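Side-chain contacts in CT009 (PDB 4GQM), which is of unknown function but contains a helix-turn-helix domain, so it probably binds DNA, and crystallises as a sub-domain-swapped pair of chains: residues T36-R39 / L40-E44; G49-G52 / K53-P57. All coordinates share one frame; numbering follows the deposited sequence. Where two conformers were deposited one is given.

Contact 1: T36-R39 / L40-E44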
# COMPACT_ATOMS: atom_id res chain seq x y z
N THR A 36 1.25 -15.27 -4.60
CA THR A 36 0.30 -14.22 -4.29
C THR A 36 0.69 -12.88 -4.90
O THR A 36 -0.13 -11.98 -4.96
CB THR A 36 0.19 -13.99 -2.78
OG1 THR A 36 1.43 -13.51 -2.25
CG2 THR A 36 -0.20 -15.28 -2.06
N SER A 37 1.96 -12.75 -5.27
CA SER A 37 2.52 -11.47 -5.70
C SER A 37 2.48 -10.39 -4.61
O SER A 37 2.58 -9.19 -4.92
CB SER A 37 1.82 -10.97 -6.97
OG SER A 37 2.10 -11.85 -8.04
N ILE A 38 2.30 -10.79 -3.36
CA ILE A 38 2.45 -9.87 -2.25
C ILE A 38 3.94 -9.74 -1.99
O ILE A 38 4.67 -10.73 -1.86
CB ILE A 38 1.79 -10.41 -0.97
CG1 ILE A 38 0.30 -10.65 -1.20
CG2 ILE A 38 2.00 -9.45 0.17
CD1 ILE A 38 -0.30 -11.50 -0.10
N ARG A 39 4.42 -8.52 -1.91
CA ARG A 39 5.84 -8.32 -1.71
C ARG A 39 6.37 -8.99 -0.46
O ARG A 39 5.75 -8.96 0.62
CB ARG A 39 6.12 -6.83 -1.57
CG ARG A 39 5.86 -6.03 -2.77
CD ARG A 39 6.89 -6.26 -3.78
NE ARG A 39 6.55 -5.48 -4.96
CZ ARG A 39 7.17 -5.62 -6.12
NH1 ARG A 39 8.15 -6.51 -6.25
NH2 ARG A 39 6.79 -4.88 -7.15
N LEU A 40 7.57 -9.53 -0.56
CA LEU A 40 8.22 -10.20 0.54
C LEU A 40 8.27 -9.33 1.79
O LEU A 40 7.97 -9.83 2.89
CB LEU A 40 9.61 -10.65 0.08
CG LEU A 40 10.42 -11.40 1.11
CD1 LEU A 40 9.74 -12.68 1.49
CD2 LEU A 40 11.78 -11.69 0.56
N SER A 41 8.61 -8.05 1.67
CA SER A 41 8.73 -7.18 2.82
C SER A 41 7.37 -7.07 3.56
O SER A 41 7.33 -6.94 4.77
CB SER A 41 9.24 -5.80 2.41
OG SER A 41 8.35 -5.24 1.46
N ALA A 42 6.28 -7.05 2.81
CA ALA A 42 4.96 -6.98 3.43
C ALA A 42 4.63 -8.28 4.18
O ALA A 42 4.11 -8.27 5.29
CB ALA A 42 3.92 -6.67 2.38
N LEU A 43 4.96 -9.43 3.57
CA LEU A 43 4.75 -10.71 4.23
C LEU A 43 5.57 -10.78 5.51
O LEU A 43 5.07 -11.29 6.53
CB LEU A 43 5.13 -11.85 3.28
CG LEU A 43 4.26 -11.97 2.03
CD1 LEU A 43 4.87 -12.94 1.05
CD2 LEU A 43 2.81 -12.37 2.37
N GLU A 44 6.82 -10.33 5.48
CA GLU A 44 7.66 -10.34 6.65
C GLU A 44 7.05 -9.49 7.74
O GLU A 44 7.05 -9.87 8.91
CB GLU A 44 9.07 -9.82 6.32
CG GLU A 44 9.86 -10.76 5.44
CD GLU A 44 11.18 -10.19 4.96
OE1 GLU A 44 11.40 -8.97 5.09
OE2 GLU A 44 12.01 -10.96 4.44

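Contact 2: G49-G52 / K53-P57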
# COMPACT_ATOMS: atom_id res chain seq x y z
N GLY A 49 4.36 -8.98 12.91
CA GLY A 49 3.39 -8.13 13.61
C GLY A 49 3.88 -6.71 13.78
O GLY A 49 3.66 -6.08 14.81
N HIS A 50 4.52 -6.16 12.73
CA HIS A 50 5.16 -4.86 12.83
C HIS A 50 4.28 -3.76 12.23
O HIS A 50 4.24 -3.57 11.01
CB HIS A 50 6.54 -4.91 12.21
CG HIS A 50 7.39 -3.76 12.61
ND1 HIS A 50 7.11 -2.46 12.26
CD2 HIS A 50 8.49 -3.72 13.38
CE1 HIS A 50 8.01 -1.66 12.79
NE2 HIS A 50 8.86 -2.40 13.48
N LEU A 51 3.59 -3.02 13.07
CA LEU A 51 2.64 -2.01 12.62
C LEU A 51 3.31 -0.94 11.76
O LEU A 51 2.78 -0.55 10.72
CB LEU A 51 1.93 -1.33 13.79
CG LEU A 51 0.82 -0.37 13.42
CD1 LEU A 51 -0.29 -1.02 12.64
CD2 LEU A 51 0.26 0.35 14.67
N GLY A 52 4.43 -0.41 12.22
CA GLY A 52 5.10 0.64 11.47
C GLY A 52 5.47 0.19 10.08
O GLY A 52 5.30 0.97 9.12
N LYS A 53 6.00 -1.00 9.91
CA LYS A 53 6.35 -1.45 8.58
C LYS A 53 5.14 -1.63 7.70
O LYS A 53 5.26 -1.54 6.48
CB LYS A 53 7.18 -2.75 8.64
CG LYS A 53 8.57 -2.55 9.15
CD LYS A 53 9.30 -3.88 9.38
CE LYS A 53 10.62 -3.60 10.09
NZ LYS A 53 11.43 -4.78 10.35
N LEU A 54 3.98 -1.93 8.30
CA LEU A 54 2.75 -2.10 7.54
C LEU A 54 2.08 -0.80 7.12
O LEU A 54 1.52 -0.72 6.04
CB LEU A 54 1.78 -2.94 8.37
CG LEU A 54 2.17 -4.40 8.60
CD1 LEU A 54 1.30 -5.07 9.66
CD2 LEU A 54 2.12 -5.18 7.31
N ILE A 55 2.08 0.19 8.01
CA ILE A 55 1.32 1.44 7.84
C ILE A 55 2.14 2.63 7.34
O ILE A 55 1.59 3.55 6.76
CB ILE A 55 0.73 1.88 9.20
CG1 ILE A 55 -0.32 0.88 9.69
CG2 ILE A 55 0.13 3.29 9.11
CD1 ILE A 55 -1.53 0.76 8.75
N SER A 56 3.43 2.62 7.61
CA SER A 56 4.24 3.81 7.28
C SER A 56 4.40 4.12 5.80
O SER A 56 4.42 5.31 5.44
CB SER A 56 5.66 3.68 7.89
OG SER A 56 5.60 3.67 9.27
N PRO A 57 4.56 3.15 4.92
CA PRO A 57 4.81 3.51 3.51
C PRO A 57 3.70 4.25 2.86
O PRO A 57 2.52 3.99 3.09
CB PRO A 57 4.99 2.14 2.82
CG PRO A 57 5.46 1.24 3.90
CD PRO A 57 4.69 1.69 5.16

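Contact 1: T36-R39 / L40-E44
I38 and L43 touch across the turn of a helix-turn-helix, where the loop after helix 29-36 leads into helix 40-48. The apolar part of the contact centres on I38. Its CG2 branch lies anti to the backbone N (CG1 at chi1 -59°), which carries that methyl to CD2 of L43 at 3.7 Å, the two side chains crossing at about a right angle. The same I38 CG2 also meets A42 CB at 4.0 Å, and a small alanine lets the helix lie close to the loop. L43 continues onto L29 and V32 of helix 29-36, while F63 and Y67 of the second subunit pack on A42 and L43, respectively.

The polar part is the start of the helix. R39 holds the N-cap position, and its carbonyl O takes the first helical bond, from L43 N at 3.1 Å; A42 N adds a weak bond. At this helix start, L40 N is bound by the side chain of E33, whose acidic group suits a helix N-terminus.

Before the turn, S37 adopts positive phi as the chain leaves helix 29-36. An ST turn spans the exit: T36 OG1 accepts from I38 N at 3.1 Å, with an N-H...O angle of 163°.

Contact 2: G49-G52 / K53-P57
K53 lays its chain over one face of the H50 ring. CG of K53 approaches in a CH-pi contact, 3.8 Å from the ring centroid and displaced toward the rim on the ND1 side, and the extended methylenes beyond it carry CE to 3.9 Å from H50 CD2. A long aliphatic chain ending in an amine suits this exposed place, since it can cover the ring while its amine can probably reach solvent. The backbone N of K53 donates to H50 ND1 at 3.0 Å, tilted 22° out of the ring plane. The bond needs an unprotonated ND1, and H50 CG, anti to the backbone N (chi1 -164°), turns the ring toward the helix start.

This is side-chain N-capping of helix 51-55, a short helix entered directly after the Schellman motif at G49 that closes helix 40-48.

G52, also largely buried by the contact, works through its backbone. Its carbonyl O accepts two bonds from S56, from N at 2.9 Å and from OG at 2.7 Å, arriving from opposite faces of the carbonyl plane. Serine suits the place because its short hydroxyl can fold back onto the preceding turn. CG of L54 lies 3.3 Å from H50 O.

In the fold
Contacts 1 and 2 follow each other along one helix-turn-helix domain, at the starts of helix 40-48 and helix 51-55, with centres about 13 Å apart. Both are partly buried, and they touch where the carbonyl O of A42 meets CD2 of L54. An early backbone N-H is met differently: in contact 1 a carboxylate of E33, from helix 29-36, takes L40 N; in contact 2 ring ND1 of the N-cap residue H50 takes K53 N. L43 of contact 1 packs on helix 29-36; the apolar side of contact 2 faces helix 83-104 through L51 and helix 40-48 through L54. Both also meet the second subunit, while H50 and K53 form an exposed flank of mixed character, methylenes over an imidazole.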